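Local coordinates for protein MXIH (Shigella flexneri, PDB 2CA5) that forms the needle of a type III secretion system as its subunit, probably building the hollow conduit through which virulence proteins reach host cells, at residues Q45-A48 against E49-K53; R61-Q64 against S65-V68. All coordinates share one frame; numbering follows the deposited sequence.

Interaction 1 of 2, residues Q45-A48 against E49-K53; sequences QLLA and EYQSK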
ATOM      1  N   GLN A  45      11.256  -6.692  15.159  1.00 16.95           N
ATOM      2  CA  GLN A  45      10.874  -7.288  13.884  1.00 15.82           C
ATOM      3  C   GLN A  45       9.377  -7.090  13.622  1.00 18.06           C
ATOM      4  O   GLN A  45       8.961  -6.838  12.491  1.00 16.56           O
ATOM      5  CB  GLN A  45      11.244  -8.773  13.840  1.00 16.75           C
ATOM      6  CG  GLN A  45      10.691  -9.502  12.620  1.00 22.75           C
ATOM      7  CD  GLN A  45      11.269  -8.980  11.322  1.00 33.24           C
ATOM      8  OE1 GLN A  45      12.270  -8.270  11.323  1.00 30.95           O
ATOM      9  NE2 GLN A  45      10.660  -9.353  10.207  1.00 27.80           N
ATOM     10  N   LEU A  46       8.575  -7.180  14.676  1.00 15.76           N
ATOM     11  CA  LEU A  46       7.118  -6.981  14.553  1.00 15.35           C
ATOM     12  C   LEU A  46       6.801  -5.527  14.224  1.00 18.05           C
ATOM     13  O   LEU A  46       5.833  -5.232  13.520  1.00 16.34           O
ATOM     14  CB  LEU A  46       6.410  -7.386  15.847  1.00 15.76           C
ATOM     15  CG  LEU A  46       6.528  -8.852  16.256  1.00 20.64           C
ATOM     16  CD1 LEU A  46       5.700  -9.097  17.516  1.00 21.16           C
ATOM     17  CD2 LEU A  46       6.084  -9.783  15.115  1.00 22.20           C
ATOM     18  N   LEU A  47       7.631  -4.613  14.723  1.00 15.54           N
ATOM     19  CA  LEU A  47       7.459  -3.199  14.403  1.00 15.19           C
ATOM     20  C   LEU A  47       7.744  -3.000  12.908  1.00 19.34           C
ATOM     21  O   LEU A  47       6.971  -2.356  12.190  1.00 18.26           O
ATOM     22  CB  LEU A  47       8.415  -2.328  15.235  1.00 15.04           C
ATOM     23  CG  LEU A  47       8.334  -0.821  14.932  1.00 18.96           C
ATOM     24  CD1 LEU A  47       6.940  -0.281  15.244  1.00 18.46           C
ATOM     25  CD2 LEU A  47       9.409   0.003  15.655  1.00 18.98           C
ATOM     26  N   ALA A  48       8.854  -3.567  12.439  1.00 16.90           N
ATOM     27  CA  ALA A  48       9.241  -3.439  11.034  1.00 16.56           C
ATOM     28  C   ALA A  48       8.180  -4.040  10.126  1.00 19.22           C
ATOM     29  O   ALA A  48       7.903  -3.515   9.057  1.00 18.72           O
ATOM     30  CB  ALA A  48      10.596  -4.113  10.780  1.00 17.56           C
ATOM     31  N   GLU A  49       7.602  -5.160  10.542  1.00 16.33           N
ATOM     32  CA  GLU A  49       6.567  -5.799   9.742  1.00 15.99           C
ATOM     33  C   GLU A  49       5.308  -4.933   9.667  1.00 18.70           C
ATOM     34  O   GLU A  49       4.659  -4.863   8.625  1.00 18.26           O
ATOM     35  CB  GLU A  49       6.243  -7.197  10.278  1.00 17.37           C
ATOM     36  CG  GLU A  49       7.268  -8.253   9.843  1.00 26.94           C
ATOM     37  CD  GLU A  49       7.032  -9.614  10.474  1.00 42.26           C
ATOM     38  OE1 GLU A  49       5.960  -9.829  11.084  1.00 33.55           O
ATOM     39  OE2 GLU A  49       7.929 -10.476  10.361  1.00 38.12           O
ATOM     40  N   TYR A  50       4.954  -4.285  10.773  1.00 14.95           N
ATOM     41  CA  TYR A  50       3.777  -3.422  10.766  1.00 14.63           C
ATOM     42  C   TYR A  50       4.026  -2.210   9.868  1.00 18.97           C
ATOM     43  O   TYR A  50       3.173  -1.831   9.062  1.00 18.77           O
ATOM     44  CB  TYR A  50       3.371  -2.976  12.180  1.00 14.85           C
ATOM     45  CG  TYR A  50       2.198  -2.020  12.139  1.00 15.32           C
ATOM     46  CD1 TYR A  50       0.930  -2.473  11.820  1.00 16.22           C
ATOM     47  CD2 TYR A  50       2.393  -0.641  12.251  1.00 16.22           C
ATOM     48  CE1 TYR A  50      -0.128  -1.602  11.702  1.00 16.47           C
ATOM     49  CE2 TYR A  50       1.330   0.251  12.112  1.00 16.01           C
ATOM     50  CZ  TYR A  50       0.075  -0.243  11.836  1.00 19.65           C
ATOM     51  OH  TYR A  50      -0.986   0.612  11.685  1.00 17.85           O
ATOM     52  N   GLN A  51       5.217  -1.630   9.986  1.00 16.46           N
ATOM     53  CA  GLN A  51       5.602  -0.483   9.168  1.00 17.25           C
ATOM     54  C   GLN A  51       5.537  -0.866   7.702  1.00 20.93           C
ATOM     55  O   GLN A  51       5.046  -0.108   6.874  1.00 20.19           O
ATOM     56  CB  GLN A  51       7.041  -0.029   9.493  1.00 18.81           C
ATOM     57  CG  GLN A  51       7.199   0.698  10.825  1.00 22.54           C
ATOM     58  CD  GLN A  51       8.658   0.884  11.233  1.00 34.55           C
ATOM     59  OE1 GLN A  51       9.552   0.196  10.746  1.00 31.86           O
ATOM     60  NE2 GLN A  51       8.894   1.794  12.164  1.00 25.76           N
ATOM     61  N   SER A  52       6.078  -2.033   7.375  1.00 18.54           N
ATOM     62  CA  SER A  52       6.087  -2.486   5.989  1.00 19.10           C
ATOM     63  C   SER A  52       4.660  -2.686   5.465  1.00 22.61           C
ATOM     64  O   SER A  52       4.328  -2.292   4.344  1.00 22.36           O
ATOM     65  CB  SER A  52       6.916  -3.769   5.852  1.00 23.24           C
ATOM     66  OG  SER A  52       6.692  -4.390   4.600  1.00 34.53           O
ATOM     67  N   LYS A  53       3.795  -3.259   6.291  1.00 18.16           N
ATOM     68  CA  LYS A  53       2.414  -3.456   5.869  1.00 17.79           C
ATOM     69  C   LYS A  53       1.698  -2.119   5.683  1.00 21.42           C
ATOM     70  O   LYS A  53       0.919  -1.942   4.741  1.00 20.60           O
ATOM     71  CB  LYS A  53       1.658  -4.342   6.860  1.00 20.14           C
ATOM     72  CG  LYS A  53       0.256  -4.703   6.413  1.00 27.16           C
ATOM     73  CD  LYS A  53       0.255  -5.466   5.088  1.00 30.60           C
ATOM     74  CE  LYS A  53       1.029  -6.773   5.183  1.00 36.69           C
ATOM     75  NZ  LYS A  53       0.891  -7.588   3.936  1.00 41.13           N
TER
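The side chains of Q45 and E49, one helical turn apart, meet through a hydrogen bond from NE2 of Q45 to OE2 of E49 at 3.0 Å. Its N-H...O angle of 160° makes it nearly straight. OE2 is met on its anti side, with the donor lifted somewhat out of the carboxylate plane, whereas the acceptor stays close to the plane of the Q45 amide. The two flat groups stand almost perpendicular, their planes 86° apart. The bend of the Q45 chain at chi2 (64°) brings its amide down beside the glutamate, whose own chain runs extended beyond CG. On its way E49 passes the backbone, its CG lying 3.4 Å from Q45 O. The other carboxylate oxygen, OE1, comes 4.0 Å from CD2 of L46, a loose van der Waals touch.

The side chains of L47 and Q51 form the second pair, meeting by packing alone. NE2 of Q51 is 3.8 Å from CG of L47, so the amide end lies against the branch point of the leucine, while CG of Q51 sits 3.4 Å from L47 O. That carbonyl is the acceptor for Q51 N at 2.9 Å. E49 N, Y50 N and S52 N hydrogen-bond in turn to Q45 O, L46 O and A48 O. L47 and Y50 also touch helix 22-39, and K53 NZ makes a salt bridge with E29 of that helix. This regular i to i+4 pattern, carrying a polar side-chain pair on one flank and hairpin contacts on another, is that of an alpha-helix in a two-helix hairpin near its turn.

Interaction 2 of 2, residues R61-Q64 against S65-V68; sequences RNAQ and SNTV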
ATOM      1  N   ARG A  61      -2.402   2.868  -2.899  1.00 37.66           N
ATOM      2  CA  ARG A  61      -3.097   4.085  -3.303  1.00 37.22           C
ATOM      3  C   ARG A  61      -2.277   4.877  -4.320  1.00 41.79           C
ATOM      4  O   ARG A  61      -2.828   5.450  -5.255  1.00 41.95           O
ATOM      5  CB  ARG A  61      -3.441   4.955  -2.083  1.00 37.92           C
ATOM      6  CG  ARG A  61      -4.348   4.268  -1.055  1.00 45.84           C
ATOM      7  CD  ARG A  61      -5.702   3.912  -1.661  1.00 54.70           C
ATOM      8  NE  ARG A  61      -6.650   3.418  -0.665  1.00 55.37           N
ATOM      9  CZ  ARG A  61      -7.865   2.958  -0.953  1.00 66.33           C
ATOM     10  NH1 ARG A  61      -8.286   2.926  -2.211  1.00 52.52           N
ATOM     11  NH2 ARG A  61      -8.657   2.522   0.017  1.00 50.18           N
ATOM     12  N   ASN A  62      -0.958   4.889  -4.151  1.00 38.16           N
ATOM     13  CA  ASN A  62      -0.084   5.581  -5.090  1.00 38.38           C
ATOM     14  C   ASN A  62      -0.156   4.918  -6.464  1.00 41.98           C
ATOM     15  O   ASN A  62      -0.063   5.587  -7.499  1.00 41.67           O
ATOM     16  CB  ASN A  62       1.359   5.596  -4.579  1.00 42.66           C
ATOM     17  CG  ASN A  62       1.500   6.340  -3.266  1.00 72.51           C
ATOM     18  OD1 ASN A  62       0.585   6.340  -2.442  1.00 69.46           O
ATOM     19  ND2 ASN A  62       2.633   7.003  -3.078  1.00 65.39           N
ATOM     20  N   ALA A  63      -0.349   3.602  -6.470  1.00 37.56           N
ATOM     21  CA  ALA A  63      -0.462   2.849  -7.716  1.00 36.83           C
ATOM     22  C   ALA A  63      -1.722   3.231  -8.504  1.00 38.47           C
ATOM     23  O   ALA A  63      -1.711   3.251  -9.733  1.00 37.03           O
ATOM     24  CB  ALA A  63       0.468   2.642  -8.309  1.00 36.00           C
ATOM     25  N   GLN A  64      -2.801   3.544  -7.795  1.00 34.52           N
ATOM     26  CA  GLN A  64      -4.059   3.927  -8.444  1.00 33.68           C
ATOM     27  C   GLN A  64      -3.951   5.268  -9.179  1.00 35.41           C
ATOM     28  O   GLN A  64      -4.482   5.436 -10.281  1.00 35.60           O
ATOM     29  CB  GLN A  64      -5.196   3.975  -7.418  1.00 35.29           C
ATOM     30  CG  GLN A  64      -5.552   2.608  -6.819  1.00 50.24           C
ATOM     31  CD  GLN A  64      -6.741   2.674  -5.874  1.00 69.74           C
ATOM     32  OE1 GLN A  64      -6.810   3.544  -5.002  1.00 62.99           O
ATOM     33  NE2 GLN A  64      -7.687   1.757  -6.048  1.00 62.96           N
ATOM     34  N   SER A  65      -3.267   6.223  -8.562  1.00 28.95           N
ATOM     35  CA  SER A  65      -3.069   7.532  -9.170  1.00 27.43           C
ATOM     36  C   SER A  65      -2.001   7.438 -10.254  1.00 26.89           C
ATOM     37  O   SER A  65      -1.992   8.219 -11.206  1.00 24.87           O
ATOM     38  CB  SER A  65      -2.677   8.564  -8.107  1.00 31.73           C
ATOM     39  OG  SER A  65      -1.274   8.699  -8.010  1.00 42.59           O
ATOM     40  N   ASN A  66      -1.118   6.450 -10.122  1.00 21.46           N
ATOM     41  CA  ASN A  66      -0.060   6.235 -11.102  1.00 20.21           C
ATOM     42  C   ASN A  66      -0.646   5.814 -12.447  1.00 20.89           C
ATOM     43  O   ASN A  66      -0.134   6.186 -13.495  1.00 18.58           O
ATOM     44  CB  ASN A  66       0.930   5.177 -10.606  1.00 20.23           C
ATOM     45  CG  ASN A  66       1.985   5.759  -9.684  1.00 38.80           C
ATOM     46  OD1 ASN A  66       2.190   6.969  -9.650  1.00 27.23           O
ATOM     47  ND2 ASN A  66       2.662   4.897  -8.933  1.00 32.69           N
ATOM     48  N   THR A  67      -1.731   5.049 -12.414  1.00 17.49           N
ATOM     49  CA  THR A  67      -2.366   4.592 -13.653  1.00 18.00           C
ATOM     50  C   THR A  67      -2.908   5.785 -14.424  1.00 21.53           C
ATOM     51  O   THR A  67      -2.733   5.886 -15.637  1.00 19.40           O
ATOM     52  CB  THR A  67      -3.469   3.556 -13.381  1.00 29.84           C
ATOM     53  OG1 THR A  67      -2.896   2.411 -12.739  1.00 29.30           O
ATOM     54  CG2 THR A  67      -4.113   3.124 -14.694  1.00 30.12           C
ATOM     55  N   VAL A  68      -3.528   6.713 -13.698  1.00 19.84           N
ATOM     56  CA  VAL A  68      -4.074   7.918 -14.306  1.00 19.76           C
ATOM     57  C   VAL A  68      -2.937   8.755 -14.871  1.00 22.09           C
ATOM     58  O   VAL A  68      -3.042   9.289 -15.969  1.00 20.99           O
ATOM     59  CB  VAL A  68      -4.927   8.728 -13.303  1.00 24.70           C
ATOM     60  CG1 VAL A  68      -5.220  10.127 -13.855  1.00 24.54           C
ATOM     61  CG2 VAL A  68      -6.224   7.992 -13.005  1.00 24.72           C
TER
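N66 N donates to N62 O at 3.0 Å, the shortest of the backbone bonds that join 61-64 to 65-68, although its N-H...O angle is only 135°. One residue on, A63 O receives T67 N at 3.2 Å. Along the surface, R61 and Q64 are linked by a hydrogen bond from R61 NH1 to Q64 OE1, also at 3.2 Å. The oxygen lies in the guanidinium plane, at its edge, while the donor is tilted 27° from the carbonyl plane of the glutamine. The extended chain of Q64 lets its amide reach back to R61, and R61 NE is hydrogen-bonded to Y57 OH, so the guanidinium is held at two of its nitrogens.

Weaker bonds follow. T67 OG1 approaches A63 O at 3.3 Å; A63 O thus has two donors from the threonine, the amide and a weaker one from the hydroxyl. The hydroxyl arrives there because OG1 stands beside the backbone N of T67 (chi1 -61°), which turns it back along the helix toward the preceding turn. S65 N reaches R61 O at 3.4 Å in a bond that counts as weak.

These spacings describe an alpha-helical turn in the middle of helix 44-79, with i to i+4 bonds of uneven length, the one to R61 O long and weak, and with a threonine hydroxyl supplementing them, a familiar habit of threonine in helices.

Packing at the margin is slight: N66 CB rests 3.3 Å from N62 O, and CG2 of V68 stands 4.1 Å from Q64 O.

Overall arrangement
Both interactions belong to helix 44-79, the longer of the two helices in the chain, and they come in series: 45-53 ends before 61-68 begins. Their centres are 24 Å apart and their nearest atoms about 10 Å, so they do not touch, and they lie on opposite sides of the chain's centre. Interaction 1 sits next to the turn, where helix 22-39 runs alongside and L47, Y50 and K53 reach it. Interaction 2 lies farther toward the C-terminal end of helix 44-79. One continuous helix thus carries both contacts, the first beside the turn of the hairpin and the second nearer its C-terminal end, consistent with an elongated needle subunit.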